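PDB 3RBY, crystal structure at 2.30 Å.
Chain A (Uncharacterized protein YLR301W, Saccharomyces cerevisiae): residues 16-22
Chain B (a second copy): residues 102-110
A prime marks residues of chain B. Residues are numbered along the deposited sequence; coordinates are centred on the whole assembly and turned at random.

Chain A 16-22: HPNERTF
Chain B 102-110: NWDSGCVEE

An aromatic ring can anchor a protein contact by packing against backbone as well as against side chains, and the two copies of YLR301W illustrate this. Residues 16-22 of chain A form no regular helix or strand; Pro17 (phi/psi -72/162), Asn18 (-165/173) and Glu19 (-148/99) are extended, and Arg20 turns to -94/0. Pro17 to Glu19 pack against Trp103′, the residue with the most covered surface. Its side chain (chi1 -72°, m; chi2 2°) lays one face under Asn18, whose CA sits 3.4 Å from the centroid of the six-membered ring, only 10° off the normal, a CH-pi contact. The CB of Asn18 points away while its backbone meets the indole. Pro17 CB adds an apolar contact, 3.8 Å from Trp103′ CH2.

Trp103′ also opens a type I turn to Gly106′, closed by Gly106′ N to Trp103′ O at 3.0 Å; Gly106′, at 90/2, suits a conformation that would jam a CB against the preceding carbonyl. The CA atoms of Glu19 and Ser105′ are 5.8 Å apart, and those of Arg20 and Asp104′ 5.5 Å. Glu19 (chi1 t, chi2 p) packs CG 3.4 Å from Ser105′ CB, then curls its carboxylate back, OE2 accepting from Thr21 N at 3.0 Å. Ser105′ N donates weakly to Glu19 O (3.4 Å, 123°). A water donates to Arg20 O (3.0 Å) and Asp104′ OD2 (2.8 Å), bridging the copies.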

# COMPACT_ATOMS: atom_id res chain seq x y z
N HIS A 16 -3.54 18.12 -4.37
CA HIS A 16 -4.27 16.89 -4.74
C HIS A 16 -3.41 15.72 -5.17
O HIS A 16 -2.92 15.67 -6.30
CB HIS A 16 -5.28 17.19 -5.85
CG HIS A 16 -6.37 18.10 -5.41
ND1 HIS A 16 -6.88 19.09 -6.22
CD2 HIS A 16 -7.05 18.18 -4.24
CE1 HIS A 16 -7.83 19.74 -5.56
NE2 HIS A 16 -7.95 19.21 -4.36
N PRO A 17 -3.25 14.74 -4.27
CA PRO A 17 -2.52 13.52 -4.64
C PRO A 17 -3.34 12.66 -5.60
O PRO A 17 -4.55 12.85 -5.73
CB PRO A 17 -2.34 12.81 -3.30
CG PRO A 17 -3.51 13.28 -2.46
CD PRO A 17 -3.78 14.70 -2.89
N ASN A 18 -2.66 11.75 -6.28
CA ASN A 18 -3.30 10.80 -7.18
C ASN A 18 -2.29 9.70 -7.47
O ASN A 18 -1.12 9.81 -7.08
CB ASN A 18 -3.70 11.48 -8.49
CG ASN A 18 -4.65 10.64 -9.34
OD1 ASN A 18 -4.93 10.98 -10.50
ND2 ASN A 18 -5.16 9.54 -8.78
N GLU A 19 -2.70 8.65 -8.16
CA GLU A 19 -1.74 7.65 -8.59
C GLU A 19 -2.20 7.06 -9.91
O GLU A 19 -3.07 6.18 -9.93
CB GLU A 19 -1.54 6.55 -7.52
CG GLU A 19 -0.56 5.45 -7.92
CD GLU A 19 0.80 6.02 -8.32
OE1 GLU A 19 1.62 6.29 -7.42
OE2 GLU A 19 1.02 6.23 -9.54
N ARG A 20 -1.62 7.54 -11.02
CA ARG A 20 -2.04 7.10 -12.36
C ARG A 20 -1.20 5.94 -12.90
O ARG A 20 -1.44 5.45 -14.02
CB ARG A 20 -2.04 8.28 -13.36
CG ARG A 20 -3.07 9.41 -13.04
CD ARG A 20 -3.39 10.30 -14.27
NE ARG A 20 -3.81 9.49 -15.42
CZ ARG A 20 -3.17 9.47 -16.59
NH1 ARG A 20 -3.60 8.68 -17.57
NH2 ARG A 20 -2.11 10.25 -16.79
N THR A 21 -0.22 5.49 -12.12
CA THR A 21 0.75 4.50 -12.61
C THR A 21 0.75 3.20 -11.81
O THR A 21 0.22 3.16 -10.69
CB THR A 21 2.18 5.04 -12.50
OG1 THR A 21 2.56 5.05 -11.12
CG2 THR A 21 2.29 6.45 -13.04
N PHE A 22 1.47 2.21 -12.33
CA PHE A 22 1.80 1.00 -11.60
C PHE A 22 3.33 1.01 -11.43
O PHE A 22 4.03 0.18 -12.01
CB PHE A 22 1.35 -0.24 -12.37
CG PHE A 22 1.74 -1.54 -11.71
CD1 PHE A 22 1.66 -2.73 -12.40
CD2 PHE A 22 2.18 -1.55 -10.39
CE1 PHE A 22 2.01 -3.92 -11.80
CE2 PHE A 22 2.53 -2.74 -9.78
CZ PHE A 22 2.45 -3.93 -10.49
N ASN B 102 -12.18 6.24 -6.07
CA ASN B 102 -11.20 5.27 -6.56
C ASN B 102 -10.13 5.92 -7.44
O ASN B 102 -10.41 6.88 -8.17
CB ASN B 102 -11.87 4.13 -7.35
CG ASN B 102 -12.90 3.37 -6.54
OD1 ASN B 102 -12.79 3.26 -5.31
ND2 ASN B 102 -13.92 2.84 -7.21
N TRP B 103 -8.90 5.42 -7.35
CA TRP B 103 -7.83 5.85 -8.23
C TRP B 103 -7.57 4.75 -9.24
O TRP B 103 -8.00 3.61 -9.05
CB TRP B 103 -6.56 6.13 -7.43
CG TRP B 103 -6.62 7.38 -6.60
CD1 TRP B 103 -7.68 8.23 -6.47
CD2 TRP B 103 -5.57 7.93 -5.78
NE1 TRP B 103 -7.36 9.27 -5.63
CE2 TRP B 103 -6.07 9.11 -5.19
CE3 TRP B 103 -4.25 7.53 -5.50
CZ2 TRP B 103 -5.29 9.90 -4.32
CZ3 TRP B 103 -3.48 8.32 -4.63
CH2 TRP B 103 -4.00 9.49 -4.06
N ASP B 104 -6.88 5.08 -10.33
CA ASP B 104 -6.51 4.07 -11.31
C ASP B 104 -5.66 2.95 -10.69
O ASP B 104 -5.73 1.80 -11.13
CB ASP B 104 -5.78 4.71 -12.50
CG ASP B 104 -6.69 5.61 -13.34
OD1 ASP B 104 -7.93 5.56 -13.13
OD2 ASP B 104 -6.17 6.36 -14.20
N SER B 105 -4.88 3.30 -9.67
CA SER B 105 -3.97 2.34 -9.05
C SER B 105 -4.72 1.31 -8.22
O SER B 105 -4.14 0.31 -7.77
CB SER B 105 -2.94 3.06 -8.17
OG SER B 105 -3.58 3.72 -7.08
N GLY B 106 -6.02 1.54 -8.02
CA GLY B 106 -6.83 0.61 -7.25
C GLY B 106 -6.86 0.90 -5.75
O GLY B 106 -7.46 0.15 -4.99
N CYS B 107 -6.20 1.97 -5.32
CA CYS B 107 -6.36 2.45 -3.96
C CYS B 107 -7.55 3.40 -3.92
O CYS B 107 -7.99 3.88 -4.96
CB CYS B 107 -5.10 3.18 -3.49
SG CYS B 107 -3.72 2.07 -3.08
N VAL B 108 -8.06 3.66 -2.71
CA VAL B 108 -9.20 4.56 -2.57
C VAL B 108 -8.90 5.73 -1.66
O VAL B 108 -8.28 5.58 -0.60
CB VAL B 108 -10.47 3.82 -2.09
CG1 VAL B 108 -11.70 4.74 -2.22
CG2 VAL B 108 -10.68 2.55 -2.91
N GLU B 109 -9.34 6.92 -2.07
CA GLU B 109 -9.09 8.13 -1.30
C GLU B 109 -10.32 8.56 -0.50
O GLU B 109 -11.38 8.82 -1.08
CB GLU B 109 -8.67 9.28 -2.21
CG GLU B 109 -8.60 10.63 -1.48
CD GLU B 109 -8.50 11.82 -2.44
OE1 GLU B 109 -7.65 12.71 -2.19
OE2 GLU B 109 -9.28 11.86 -3.43
N GLU B 110 -10.17 8.63 0.83
CA GLU B 110 -11.25 9.06 1.70
C GLU B 110 -11.05 10.51 2.13
O GLU B 110 -9.99 10.88 2.67
CB GLU B 110 -11.36 8.17 2.95
CG GLU B 110 -12.21 8.82 4.04
CD GLU B 110 -12.39 7.95 5.28
OE1 GLU B 110 -13.42 8.14 5.98
OE2 GLU B 110 -11.50 7.11 5.59
O HOH W 1 -3.93 5.61 -15.66